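Local structure of endo-1,4-beta-xylanase (Bacteroides thetaiotaomicron VPI-5482, 3KST) at residues A[65-70]-A[113-118]; A[122-127]-A[164-169]; A[156-161]-A[168-173]; A[211-216]-A[245-250]; A[266-271]-A[279-284]. The protein probably hydrolyses glycosidic bonds in xylan or related plant polysaccharides, as a calcium-binding member of glycosyl hydrolase family 43. All blocks are in the same frame, centred on the assembly; numbering follows the deposited sequence.

Contact 1 (A[65-70]-A[113-118])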
# COMPACT_ATOMS: atom_id res chain seq x y z
N GLY A 65 2.64 -9.06 -16.76
CA GLY A 65 2.39 -10.45 -16.47
C GLY A 65 1.88 -10.65 -15.05
O GLY A 65 1.44 -9.71 -14.37
N GLN A 66 1.95 -11.91 -14.62
CA GLN A 66 1.49 -12.30 -13.29
C GLN A 66 2.70 -12.33 -12.35
O GLN A 66 3.43 -13.33 -12.33
CB GLN A 66 0.85 -13.66 -13.37
CG GLN A 66 0.22 -14.17 -12.08
CD GLN A 66 -1.29 -13.92 -11.93
OE1 GLN A 66 -1.99 -13.56 -12.88
NE2 GLN A 66 -1.79 -14.19 -10.73
N ALA A 67 2.90 -11.25 -11.59
CA ALA A 67 3.99 -11.11 -10.60
C ALA A 67 4.05 -12.29 -9.64
O ALA A 67 5.15 -12.81 -9.36
CB ALA A 67 3.84 -9.79 -9.80
N LEU A 68 2.89 -12.69 -9.12
CA LEU A 68 2.80 -13.81 -8.19
C LEU A 68 1.59 -14.69 -8.51
O LEU A 68 0.48 -14.18 -8.71
CB LEU A 68 2.78 -13.31 -6.74
CG LEU A 68 2.58 -14.33 -5.62
CD1 LEU A 68 3.40 -13.89 -4.41
CD2 LEU A 68 1.12 -14.54 -5.25
N SER A 69 1.83 -16.00 -8.60
CA SER A 69 0.82 -17.01 -8.83
C SER A 69 0.59 -17.72 -7.47
O SER A 69 1.55 -17.98 -6.69
CB SER A 69 1.26 -18.00 -9.92
OG SER A 69 1.54 -17.34 -11.16
N ALA A 70 -0.66 -18.03 -7.19
CA ALA A 70 -1.07 -18.66 -5.92
C ALA A 70 -0.30 -19.95 -5.62
O ALA A 70 0.05 -20.18 -4.46
CB ALA A 70 -2.53 -18.93 -5.91
N GLY A 113 8.61 -10.24 -11.76
CA GLY A 113 8.46 -11.58 -11.24
C GLY A 113 9.12 -12.63 -12.13
O GLY A 113 9.82 -12.27 -13.09
N PRO A 114 8.86 -13.93 -11.88
CA PRO A 114 7.96 -14.45 -10.86
C PRO A 114 8.44 -14.31 -9.42
O PRO A 114 9.57 -14.70 -9.11
CB PRO A 114 7.83 -15.93 -11.24
CG PRO A 114 9.15 -16.27 -11.85
CD PRO A 114 9.62 -15.01 -12.54
N PHE A 115 7.58 -13.74 -8.56
CA PHE A 115 7.85 -13.71 -7.11
C PHE A 115 7.42 -15.05 -6.57
O PHE A 115 6.33 -15.52 -6.88
CB PHE A 115 7.10 -12.58 -6.39
CG PHE A 115 7.64 -11.22 -6.70
CD1 PHE A 115 7.29 -10.58 -7.89
CD2 PHE A 115 8.53 -10.57 -5.81
CE1 PHE A 115 7.80 -9.32 -8.20
CE2 PHE A 115 9.03 -9.30 -6.11
CZ PHE A 115 8.67 -8.67 -7.33
N ARG A 116 8.28 -15.70 -5.79
CA ARG A 116 7.97 -16.99 -5.21
C ARG A 116 8.41 -17.10 -3.77
O ARG A 116 9.33 -16.40 -3.33
CB ARG A 116 8.66 -18.12 -6.01
CG ARG A 116 8.26 -18.17 -7.46
CD ARG A 116 8.93 -19.28 -8.21
NE ARG A 116 10.38 -19.06 -8.41
CZ ARG A 116 11.22 -19.90 -9.05
NH1 ARG A 116 10.77 -21.03 -9.62
NH2 ARG A 116 12.52 -19.60 -9.14
N GLN A 117 7.73 -18.00 -3.05
CA GLN A 117 8.17 -18.42 -1.74
C GLN A 117 8.84 -19.79 -1.89
O GLN A 117 8.31 -20.67 -2.59
CB GLN A 117 7.00 -18.60 -0.81
CG GLN A 117 6.21 -17.33 -0.53
CD GLN A 117 5.24 -17.55 0.60
OE1 GLN A 117 4.41 -18.46 0.55
NE2 GLN A 117 5.34 -16.71 1.64
N GLU A 118 10.00 -19.96 -1.25
CA GLU A 118 10.68 -21.27 -1.20
C GLU A 118 9.85 -22.24 -0.36
O GLU A 118 9.57 -23.36 -0.79
CB GLU A 118 12.11 -21.12 -0.70
CG GLU A 118 12.97 -20.37 -1.71
CD GLU A 118 14.42 -20.15 -1.30
OE1 GLU A 118 14.72 -20.22 -0.10
OE2 GLU A 118 15.27 -19.86 -2.20
O HOH W 1 4.55 -16.65 -8.95
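Ala67 O accepts a hydrogen bond from Phe115 N at 2.7 Å, nearly straight at hydrogen (170°) and almost in line with the carbonyl. The acceptor sits at a classic beta bulge, where Ala67 and Leu68 both face Phe50 and strand 60-69 turns a corner in what is, for family 43, a five-bladed beta-propeller. At this corner Ala67 O faces the segment 113-118, which has no regular structure and follows strand 102-108. The same oxygen meets Pro114 CA in a longer CA-H...O contact of 3.6 Å and lies in the plane of the Phe115 ring, at its edge, 3.4 Å from CD1. Phe115 CG stands anti to its own carbonyl carbon (chi1 -71°), and CD1 of the ring comes to 4.0 Å from Ala67 CB. Leu68, modelled in two conformers, adds a loose contact with Phe115. Beyond the two segments, Leu95 and Ala106, of strands 92-99 and 102-108, touch both Leu68 and Phe115, so these side chains share one packing cluster. Gly113 CA lies close to Ala67 O, and a side chain there would run into that oxygen; its backbone angles (phi 103°) would also press a CB against the preceding carbonyl. The peptide bond from Gly113 to Pro114 is cis. On the strand side, Gln66 NE2 reaches Leu68 O at 3.0 Å, tilted from the carbonyl plane, and also bonds Gly47 O. One water completes the join, accepting from Ser69 N at 2.8 Å and donating to Phe115 O at 3.0 Å.

Contact 2 (A[122-127]-A[164-169])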
# COMPACT_ATOMS: atom_id res chain seq x y z
N PRO A 122 3.34 -18.15 5.93
CA PRO A 122 3.35 -16.73 6.23
C PRO A 122 4.51 -16.37 7.18
O PRO A 122 5.23 -17.26 7.67
CB PRO A 122 1.99 -16.52 6.89
CG PRO A 122 1.73 -17.76 7.56
CD PRO A 122 2.33 -18.86 6.74
N ILE A 123 4.67 -15.08 7.43
CA ILE A 123 5.73 -14.50 8.30
C ILE A 123 5.51 -14.97 9.75
O ILE A 123 6.47 -15.36 10.42
CB ILE A 123 5.72 -12.94 8.15
CG1 ILE A 123 6.17 -12.52 6.74
CG2 ILE A 123 6.55 -12.21 9.19
CD1 ILE A 123 5.61 -11.14 6.34
N TRP A 124 4.26 -14.92 10.21
CA TRP A 124 3.85 -15.41 11.54
C TRP A 124 2.42 -15.98 11.46
O TRP A 124 1.72 -15.78 10.45
CB TRP A 124 4.03 -14.30 12.59
CG TRP A 124 2.97 -13.22 12.62
CD1 TRP A 124 2.32 -12.64 11.54
CD2 TRP A 124 2.53 -12.51 13.77
NE1 TRP A 124 1.46 -11.68 11.98
CE2 TRP A 124 1.57 -11.57 13.34
CE3 TRP A 124 2.81 -12.62 15.14
CZ2 TRP A 124 0.91 -10.71 14.24
CZ3 TRP A 124 2.16 -11.76 16.03
CH2 TRP A 124 1.21 -10.83 15.57
N SER A 125 1.98 -16.63 12.53
CA SER A 125 0.69 -17.35 12.53
C SER A 125 -0.60 -16.57 12.74
O SER A 125 -1.66 -17.05 12.32
CB SER A 125 0.75 -18.49 13.56
OG SER A 125 0.90 -17.99 14.88
N GLU A 126 -0.53 -15.41 13.41
CA GLU A 126 -1.74 -14.61 13.67
C GLU A 126 -2.24 -13.94 12.40
O GLU A 126 -1.42 -13.38 11.67
CB GLU A 126 -1.50 -13.49 14.69
CG GLU A 126 -2.80 -12.78 15.14
CD GLU A 126 -2.58 -11.77 16.25
OE1 GLU A 126 -1.91 -12.10 17.26
OE2 GLU A 126 -3.07 -10.61 16.14
N LYS A 127 -3.56 -13.95 12.23
CA LYS A 127 -4.23 -13.28 11.11
C LYS A 127 -3.80 -11.80 11.06
O LYS A 127 -3.74 -11.10 12.07
CB LYS A 127 -5.75 -13.36 11.20
CG LYS A 127 -6.38 -14.69 10.88
CD LYS A 127 -7.90 -14.57 10.83
CE LYS A 127 -8.59 -15.93 10.86
NZ LYS A 127 -10.07 -15.85 10.70
N MSE A 164 12.17 -12.13 6.71
CA MSE A 164 11.30 -13.28 6.65
C MSE A 164 10.45 -13.44 7.93
O MSE A 164 9.46 -14.13 7.93
CB MSE A 164 12.20 -14.53 6.44
CG MSE A 164 11.58 -15.65 5.67
SE MSE A 164 11.56 -15.35 3.73
CE MSE A 164 11.88 -13.44 3.66
N SER A 165 10.88 -12.82 9.02
CA SER A 165 10.18 -12.93 10.31
C SER A 165 10.12 -11.60 11.02
O SER A 165 10.96 -10.72 10.75
CB SER A 165 10.96 -13.87 11.23
OG SER A 165 11.20 -15.14 10.67
N ILE A 166 9.14 -11.46 11.90
CA ILE A 166 9.05 -10.30 12.80
C ILE A 166 9.59 -10.70 14.17
O ILE A 166 9.51 -11.87 14.55
CB ILE A 166 7.64 -9.70 12.93
CG1 ILE A 166 6.58 -10.68 13.43
CG2 ILE A 166 7.17 -9.14 11.59
CD1 ILE A 166 5.32 -9.93 13.93
N LYS A 167 10.13 -9.73 14.90
CA LYS A 167 10.61 -9.93 16.26
C LYS A 167 9.41 -9.57 17.11
O LYS A 167 9.17 -8.40 17.35
CB LYS A 167 11.81 -9.02 16.55
CG LYS A 167 13.01 -9.36 15.72
CD LYS A 167 14.21 -8.57 16.22
CE LYS A 167 15.48 -9.05 15.59
NZ LYS A 167 16.65 -8.60 16.39
N THR A 168 8.67 -10.59 17.56
CA THR A 168 7.42 -10.36 18.32
C THR A 168 7.56 -9.57 19.61
O THR A 168 6.62 -8.88 20.00
CB THR A 168 6.57 -11.62 18.52
OG1 THR A 168 7.30 -12.63 19.22
CG2 THR A 168 6.14 -12.19 17.15
N GLU A 169 8.73 -9.64 20.25
CA GLU A 169 9.00 -8.81 21.43
C GLU A 169 9.04 -7.29 21.13
O GLU A 169 8.99 -6.49 22.07
CB GLU A 169 10.30 -9.24 22.15
CG GLU A 169 11.66 -8.83 21.52
CD GLU A 169 12.09 -9.59 20.26
OE1 GLU A 169 11.45 -10.60 19.86
OE2 GLU A 169 13.11 -9.15 19.69
O HOH W 2 7.83 -13.84 12.61
O HOH W 3 8.89 -16.42 9.77
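Trp124 and Ile166 meet at an oblique angle, with Ile166 CD1 set over one face of the indole. This CH-pi contact puts CD1 3.9 Å from the centroid of the six-membered ring and 17° off the ring normal. The opposite face carries Glu126 CB, so the indole is sandwiched between Glu126 CB and Ile166 CD1. Trp124 NE1 is hydrogen-bonded to Ser128 OG, which fixes the rotation of the indole. Thr168 CG2 approaches the same six-membered ring obliquely, 3.9 Å from CE3. Beside the tryptophan, Ile123 sends CG2 against Ile166 CG2 at 3.9 Å and to 3.7 Å from Met164 O. An alanine in place of Trp124 would probably leave Ile166 CD1 and Thr168 CG2 without their packing surface and Ser128 OG without its indole donor. No direct hydrogen bond joins the segments; two waters do it instead. Both donate to Ile123 O; one accepts from Ile166 N at 2.8 Å, the other accepts from Ser165 OG at 2.8 Å and donates to Met164 O. The contact thus joins the connection leading into strand 129-135 to the turn between strands 152-158 and 172-175 of one four-stranded antiparallel blade, as expected for the family 43 propeller.

Contact 3 (A[156-161]-A[168-173])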
# COMPACT_ATOMS: atom_id res chain seq x y z
N VAL A 156 3.17 -2.39 14.46
CA VAL A 156 4.50 -2.44 13.88
C VAL A 156 5.34 -3.40 14.71
O VAL A 156 5.03 -3.60 15.91
CB VAL A 156 5.16 -1.04 13.86
CG1 VAL A 156 5.36 -0.52 15.33
CG2 VAL A 156 6.49 -1.04 13.04
N ALA A 157 6.31 -4.02 14.05
CA ALA A 157 7.34 -4.84 14.71
C ALA A 157 8.61 -4.77 13.88
O ALA A 157 8.56 -4.61 12.69
CB ALA A 157 6.90 -6.27 14.83
N GLN A 158 9.76 -4.88 14.53
CA GLN A 158 11.04 -4.95 13.83
C GLN A 158 11.10 -6.32 13.16
O GLN A 158 10.60 -7.32 13.71
CB GLN A 158 12.18 -4.81 14.84
CG GLN A 158 13.56 -4.77 14.25
CD GLN A 158 14.65 -4.84 15.30
OE1 GLN A 158 14.42 -4.52 16.47
NE2 GLN A 158 15.86 -5.24 14.88
N MSE A 159 11.68 -6.37 11.95
CA MSE A 159 11.88 -7.64 11.25
C MSE A 159 13.27 -8.19 11.56
O MSE A 159 14.17 -7.46 11.98
CB MSE A 159 11.77 -7.51 9.71
CG MSE A 159 10.47 -6.92 9.20
SE MSE A 159 10.02 -7.56 7.43
CE MSE A 159 9.38 -9.28 7.94
N THR A 160 13.44 -9.49 11.33
CA THR A 160 14.78 -10.08 11.38
C THR A 160 15.60 -9.57 10.16
O THR A 160 15.05 -8.92 9.25
CB THR A 160 14.70 -11.62 11.42
OG1 THR A 160 13.93 -12.09 10.31
CG2 THR A 160 14.00 -12.11 12.71
N ASP A 161 16.90 -9.89 10.15
CA ASP A 161 17.82 -9.44 9.10
C ASP A 161 17.41 -9.96 7.71
O ASP A 161 17.58 -9.26 6.72
CB ASP A 161 19.28 -9.92 9.37
CG ASP A 161 19.90 -9.36 10.67
OD1 ASP A 161 19.63 -8.20 11.07
OD2 ASP A 161 20.72 -10.08 11.29
N THR A 168 8.67 -10.59 17.56
CA THR A 168 7.42 -10.36 18.32
C THR A 168 7.56 -9.57 19.61
O THR A 168 6.62 -8.88 20.00
CB THR A 168 6.57 -11.62 18.52
OG1 THR A 168 7.30 -12.63 19.22
CG2 THR A 168 6.14 -12.19 17.15
N GLU A 169 8.73 -9.64 20.25
CA GLU A 169 9.00 -8.81 21.43
C GLU A 169 9.04 -7.29 21.13
O GLU A 169 8.99 -6.49 22.07
CB GLU A 169 10.30 -9.24 22.15
CG GLU A 169 11.66 -8.83 21.52
CD GLU A 169 12.09 -9.59 20.26
OE1 GLU A 169 11.45 -10.60 19.86
OE2 GLU A 169 13.11 -9.15 19.69
N THR A 170 9.17 -6.89 19.87
CA THR A 170 9.16 -5.47 19.47
C THR A 170 7.76 -4.97 19.04
O THR A 170 7.64 -3.80 18.66
CB THR A 170 10.18 -5.17 18.36
OG1 THR A 170 9.75 -5.79 17.14
CG2 THR A 170 11.59 -5.68 18.76
N LEU A 171 6.73 -5.83 19.11
CA LEU A 171 5.34 -5.41 18.78
C LEU A 171 4.95 -4.12 19.51
O LEU A 171 5.17 -3.99 20.72
CB LEU A 171 4.29 -6.48 19.07
CG LEU A 171 4.18 -7.57 18.01
CD1 LEU A 171 3.54 -8.83 18.55
CD2 LEU A 171 3.39 -6.99 16.77
N ASN A 172 4.43 -3.19 18.72
CA ASN A 172 3.92 -1.89 19.18
C ASN A 172 2.65 -1.53 18.44
O ASN A 172 2.54 -1.74 17.23
CB ASN A 172 4.95 -0.79 18.94
CG ASN A 172 5.95 -0.66 20.07
OD1 ASN A 172 5.68 0.02 21.06
ND2 ASN A 172 7.13 -1.25 19.89
N GLN A 173 1.71 -0.94 19.16
CA GLN A 173 0.44 -0.51 18.60
C GLN A 173 0.56 0.93 18.07
O GLN A 173 0.92 1.86 18.83
CB GLN A 173 -0.68 -0.63 19.62
CG GLN A 173 -2.00 -0.09 19.07
CD GLN A 173 -3.12 -0.31 20.01
OE1 GLN A 173 -3.46 -1.44 20.33
NE2 GLN A 173 -3.77 0.78 20.44
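Thr170 OG1 accepts from Gln158 N at 2.8 Å, with an angle of 154° at hydrogen, so a side-chain oxygen takes the place of a backbone acceptor beyond the last strand pair. A chi1 of 69° sets OG1 between its own backbone N and carbonyl carbon, where it meets Gln158 N. The same hydroxyl donates to Lys167 O three residues back, so OG1 both accepts and donates. Thr170 CG2 packs 3.8 Å from Gln158 OE1. Further along, Val156 and Asn172 satisfy each other both ways: Val156 N donates to Asn172 O, and Asn172 N to Val156 O at 2.9 Å. They form the antiparallel hydrogen-bonded pair that joins strand 152-158 to strand 172-175, an outermost strand of a four-stranded antiparallel blade of the propeller expected for family 43. Val156 O takes in addition a CA-H...O contact from Leu171 CA at 3.4 Å. Val156 and Asn172 extend side by side to one face of the sheet, Val156 CG1 3.6 Å from Asn172 CB, and both touch Met226. The Asn172 amide turns back along its own segment, where ND2 donates to Thr170 O at 2.9 Å from above the carbonyl plane. Leu171 N is bonded to Thr168 O, while Leu171 CD2 rests 4.1 Å from Ala157 CB and the side chain also touches Phe145.

Contact 4 (A[211-216]-A[245-250])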
# COMPACT_ATOMS: atom_id res chain seq x y z
N GLU A 211 -15.71 -0.44 1.68
CA GLU A 211 -17.01 -0.32 1.01
C GLU A 211 -17.72 1.01 1.26
O GLU A 211 -18.62 1.35 0.51
CB GLU A 211 -17.92 -1.48 1.39
CG GLU A 211 -17.43 -2.81 0.78
CD GLU A 211 -18.37 -3.98 1.02
OE1 GLU A 211 -19.37 -3.85 1.78
OE2 GLU A 211 -18.10 -5.04 0.41
N ASN A 212 -17.33 1.75 2.29
CA ASN A 212 -17.96 3.03 2.59
C ASN A 212 -17.48 4.10 1.61
O ASN A 212 -16.28 4.18 1.33
CB ASN A 212 -17.64 3.50 4.01
CG ASN A 212 -18.64 4.51 4.51
OD1 ASN A 212 -18.41 5.69 4.42
ND2 ASN A 212 -19.78 4.03 5.01
N LYS A 213 -18.39 4.96 1.13
CA LYS A 213 -17.97 6.08 0.25
C LYS A 213 -16.98 7.03 0.92
O LYS A 213 -16.28 7.75 0.23
CB LYS A 213 -19.17 6.88 -0.31
CG LYS A 213 -20.00 6.10 -1.25
CD LYS A 213 -21.26 6.85 -1.58
CE LYS A 213 -22.12 6.10 -2.55
NZ LYS A 213 -23.42 6.77 -2.67
N GLY A 214 -17.00 7.05 2.27
CA GLY A 214 -16.14 7.82 3.13
C GLY A 214 -14.83 7.18 3.53
O GLY A 214 -14.13 7.73 4.44
N TYR A 215 -14.47 6.04 2.90
CA TYR A 215 -13.10 5.50 3.02
C TYR A 215 -12.18 6.70 2.73
O TYR A 215 -12.43 7.47 1.77
CB TYR A 215 -12.83 4.41 1.98
CG TYR A 215 -11.68 3.45 2.24
CD1 TYR A 215 -11.54 2.78 3.47
CD2 TYR A 215 -10.82 3.09 1.22
CE1 TYR A 215 -10.50 1.84 3.68
CE2 TYR A 215 -9.77 2.15 1.42
CZ TYR A 215 -9.63 1.54 2.66
OH TYR A 215 -8.64 0.63 2.85
N GLY A 216 -11.16 6.88 3.57
CA GLY A 216 -10.27 8.02 3.43
C GLY A 216 -8.90 7.83 4.03
O GLY A 216 -8.68 6.89 4.78
N GLY A 245 -15.38 13.41 -8.64
CA GLY A 245 -16.49 12.78 -7.94
C GLY A 245 -16.15 11.33 -7.56
O GLY A 245 -17.06 10.55 -7.29
N LEU A 246 -14.85 10.98 -7.53
CA LEU A 246 -14.43 9.64 -7.10
C LEU A 246 -14.71 9.55 -5.60
O LEU A 246 -14.52 10.54 -4.90
CB LEU A 246 -12.95 9.34 -7.37
CG LEU A 246 -12.60 9.26 -8.87
CD1 LEU A 246 -11.10 9.27 -9.07
CD2 LEU A 246 -13.26 8.07 -9.56
N VAL A 247 -15.25 8.42 -5.18
CA VAL A 247 -15.56 8.14 -3.74
C VAL A 247 -14.93 6.80 -3.35
O VAL A 247 -14.44 6.07 -4.22
CB VAL A 247 -17.07 8.12 -3.45
CG1 VAL A 247 -17.71 9.50 -3.79
CG2 VAL A 247 -17.79 6.95 -4.14
N GLY A 248 -14.96 6.47 -2.06
CA GLY A 248 -14.28 5.25 -1.57
C GLY A 248 -12.77 5.31 -1.81
O GLY A 248 -12.15 4.27 -2.10
N THR A 249 -12.18 6.51 -1.67
CA THR A 249 -10.78 6.79 -1.95
C THR A 249 -9.83 6.38 -0.83
O THR A 249 -9.86 6.96 0.25
CB THR A 249 -10.51 8.27 -2.31
OG1 THR A 249 -10.83 9.11 -1.19
CG2 THR A 249 -11.29 8.69 -3.58
N GLY A 250 -9.00 5.38 -1.09
CA GLY A 250 -8.06 4.93 -0.06
C GLY A 250 -7.11 3.82 -0.44
O GLY A 250 -6.97 3.50 -1.64
O HOH W 4 -13.69 8.77 -0.18
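Lys213 O receives Gly248 N at 2.9 Å, the one direct hydrogen bond between the segments; the donor stands above the carbonyl plane. Two loops meet here at the starts of strands 216-222 and 250-256, close to the predicted active site, in the beta-propeller expected of family 43. The aliphatic part of Lys213 lies alongside Val247, pointing the same way, with Lys213 CG 3.7 Å from Val247 CG2. The Tyr215 ring packs on the backbone of Gly250. Its CG is anti to the backbone N (chi1 -160°), and CD2 comes 3.6 Å from Gly250 CA, where a CB on Gly250 would clash; Gly248 O lies at the ring edge. Gly248 adopts positive phi (62°) as it passes close to Asn212 O and Tyr215 CB. Further out, a type I turn from Asn212 to Tyr215, closed by Tyr215 N on Asn212 O, presents Lys213 O. An Asx turn braces its start, Asn212 OD1 accepting from Gly214 N at 2.9 Å, while Asn212 ND2 is bonded to Gln185 OE1. Tyr215 OH is hydrogen-bonded to Glu190 OE2, the predicted proton donor, and its ring meets that of His267 with planes about 10° apart. Packing of Tyr215 against Gly248 and Gly250 is consistent with a role in orienting the predicted proton donor. Tyr215 O and Thr249 O, both acceptors, lie only 3.0 Å apart, and a water donates to Tyr215 O at 2.7 Å and to Lys213 O at 2.8 Å and accepts from Thr249 N at 3.1 Å.

Contact 5 (A[266-271]-A[279-284])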
# COMPACT_ATOMS: atom_id res chain seq x y z
N PHE A 266 -3.82 5.67 -5.36
CA PHE A 266 -4.90 5.20 -4.50
C PHE A 266 -6.03 4.64 -5.35
O PHE A 266 -6.08 4.90 -6.54
CB PHE A 266 -5.46 6.34 -3.61
CG PHE A 266 -6.05 7.49 -4.39
CD1 PHE A 266 -5.22 8.50 -4.87
CD2 PHE A 266 -7.41 7.53 -4.69
CE1 PHE A 266 -5.75 9.56 -5.62
CE2 PHE A 266 -7.97 8.60 -5.43
CZ PHE A 266 -7.13 9.63 -5.90
N HIS A 267 -6.91 3.86 -4.72
CA HIS A 267 -8.09 3.32 -5.39
C HIS A 267 -9.33 4.14 -5.06
O HIS A 267 -9.35 4.98 -4.15
CB HIS A 267 -8.31 1.83 -5.12
CG HIS A 267 -8.81 1.52 -3.75
ND1 HIS A 267 -8.12 0.69 -2.88
CD2 HIS A 267 -9.92 1.91 -3.08
CE1 HIS A 267 -8.79 0.58 -1.75
NE2 HIS A 267 -9.88 1.32 -1.84
N ALA A 268 -10.40 3.86 -5.79
CA ALA A 268 -11.71 4.44 -5.55
C ALA A 268 -12.74 3.42 -6.03
O ALA A 268 -12.41 2.50 -6.77
CB ALA A 268 -11.84 5.73 -6.29
N HIS A 269 -13.99 3.57 -5.58
CA HIS A 269 -15.07 2.73 -6.10
C HIS A 269 -15.20 2.89 -7.62
O HIS A 269 -14.72 3.89 -8.20
CB HIS A 269 -16.42 3.07 -5.45
CG HIS A 269 -16.49 2.76 -3.99
ND1 HIS A 269 -17.42 3.34 -3.15
CD2 HIS A 269 -15.73 1.96 -3.21
CE1 HIS A 269 -17.25 2.88 -1.92
NE2 HIS A 269 -16.22 2.04 -1.93
N TRP A 270 -15.78 1.86 -8.25
CA TRP A 270 -16.05 1.89 -9.69
C TRP A 270 -16.81 3.16 -10.08
O TRP A 270 -16.48 3.80 -11.07
CB TRP A 270 -16.80 0.64 -10.12
CG TRP A 270 -17.23 0.69 -11.51
CD1 TRP A 270 -18.50 0.89 -11.93
CD2 TRP A 270 -16.41 0.65 -12.68
NE1 TRP A 270 -18.54 0.93 -13.29
CE2 TRP A 270 -17.27 0.80 -13.78
CE3 TRP A 270 -15.03 0.49 -12.92
CZ2 TRP A 270 -16.81 0.80 -15.11
CZ3 TRP A 270 -14.58 0.50 -14.22
CH2 TRP A 270 -15.48 0.64 -15.31
N SER A 271 -17.77 3.55 -9.26
CA SER A 271 -18.60 4.74 -9.50
C SER A 271 -19.41 4.98 -8.24
O SER A 271 -19.34 4.18 -7.31
CB SER A 271 -19.57 4.45 -10.65
OG SER A 271 -20.44 3.40 -10.26
N THR A 279 -10.72 0.64 -8.94
CA THR A 279 -9.65 1.00 -9.87
C THR A 279 -8.81 2.10 -9.25
O THR A 279 -9.24 2.74 -8.29
CB THR A 279 -10.19 1.40 -11.26
OG1 THR A 279 -10.67 2.76 -11.24
CG2 THR A 279 -11.32 0.44 -11.73
N SER A 280 -7.61 2.32 -9.79
CA SER A 280 -6.65 3.22 -9.18
C SER A 280 -6.38 4.50 -9.96
O SER A 280 -6.56 4.55 -11.17
CB SER A 280 -5.37 2.46 -8.85
OG SER A 280 -5.63 1.58 -7.77
N TYR A 281 -5.97 5.51 -9.20
CA TYR A 281 -5.79 6.91 -9.63
C TYR A 281 -4.56 7.51 -8.94
O TYR A 281 -4.07 6.97 -7.95
CB TYR A 281 -7.03 7.73 -9.24
CG TYR A 281 -8.31 7.24 -9.89
CD1 TYR A 281 -8.66 7.67 -11.17
CD2 TYR A 281 -9.15 6.32 -9.26
CE1 TYR A 281 -9.80 7.21 -11.79
CE2 TYR A 281 -10.30 5.84 -9.86
CZ TYR A 281 -10.62 6.29 -11.16
OH TYR A 281 -11.76 5.84 -11.77
N ILE A 282 -4.07 8.62 -9.47
CA ILE A 282 -2.87 9.29 -8.94
C ILE A 282 -3.07 10.81 -8.71
O ILE A 282 -3.58 11.50 -9.59
CB ILE A 282 -1.67 9.07 -9.84
CG1 ILE A 282 -1.29 7.57 -9.92
CG2 ILE A 282 -0.44 9.89 -9.37
CD1 ILE A 282 -0.24 7.29 -11.00
N LYS A 283 -2.65 11.30 -7.54
CA LYS A 283 -2.69 12.73 -7.18
C LYS A 283 -1.28 13.13 -6.77
O LYS A 283 -0.38 12.29 -6.71
CB LYS A 283 -3.73 12.97 -6.07
CG LYS A 283 -5.17 13.03 -6.60
CD LYS A 283 -6.24 13.17 -5.48
CE LYS A 283 -6.38 14.58 -4.92
NZ LYS A 283 -7.04 15.59 -5.82
N ASP A 284 -1.07 14.42 -6.53
CA ASP A 284 0.20 14.91 -6.05
C ASP A 284 0.32 14.63 -4.55
O ASP A 284 -0.69 14.47 -3.87
CB ASP A 284 0.38 16.39 -6.35
CG ASP A 284 0.39 16.67 -7.83
OD1 ASP A 284 1.21 16.04 -8.53
OD2 ASP A 284 -0.40 17.50 -8.28
O HOH W 5 -13.06 3.84 -10.46
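Phe266 CG lies between its backbone N and carbonyl carbon (chi1 61°), and Tyr281 CG is anti to its carbonyl carbon (chi1 -61°); these torsions place the two CG atoms, and the antiparallel pairing puts both side chains on one face of the hairpin. Tyr281 CB stands over one face of the phenyl ring, offset toward the rim, a CH-pi contact that brings it 3.8 Å from Phe266 CZ. Lys283 CD approaches the same ring obliquely, 3.6 Å from CE1, and its bent chain carries NZ to Gly297 O and to a salt bridge with Asp241. An alanine at Phe266 would probably open a gap beside Tyr281 CB and leave the Lys283 methylenes without their aromatic support. On the same face Ala268 CB meets Tyr281 CE2 at 3.9 Å. Phe266 and Tyr281 exchange two backbone bonds, the shorter from Tyr281 N to Phe266 O at 2.7 Å. Ala268 N donates to Thr279 O, whereas the return bond from Thr279 N to Ala268 O is weak. At the hairpin end a water donates to His269 O and is hydrogen-bonded to Thr279 OG1 and to Tyr281 OH, lying in the plane of the tyrosine ring. His267 and Ser280 point to the other face, where His267 ND1 is bonded to the backbone N of Asp26, the predicted proton acceptor, and the imidazole touches calcium-binding His251. Strand 262-268 is flanked by strands 250-256 and 279-287, and the latter pairs in turn with strand 293-305.

The contacts follow one another along the chain, except that contacts 2 and 3 end on the same stretch and share Thr168 and Glu169. Those two have centres 8 Å apart and are joined by probable backbone hydrogen bonds, such as Lys167 N to Gln158 O, at the edge of the four-stranded sheet whose outermost strands are 129-135 and 172-175. Contacts 4 and 5, centres 9 Å apart, adjoin through 245-250 and 266-271, near the predicted catalytic residues. The two pairs lie about 31 Å apart between centres, on opposite sides of the chain's centre. Contacts 1 and 5, centres 25 Å apart, reach the same mixed sheet, which brings early and late strands of the chain together.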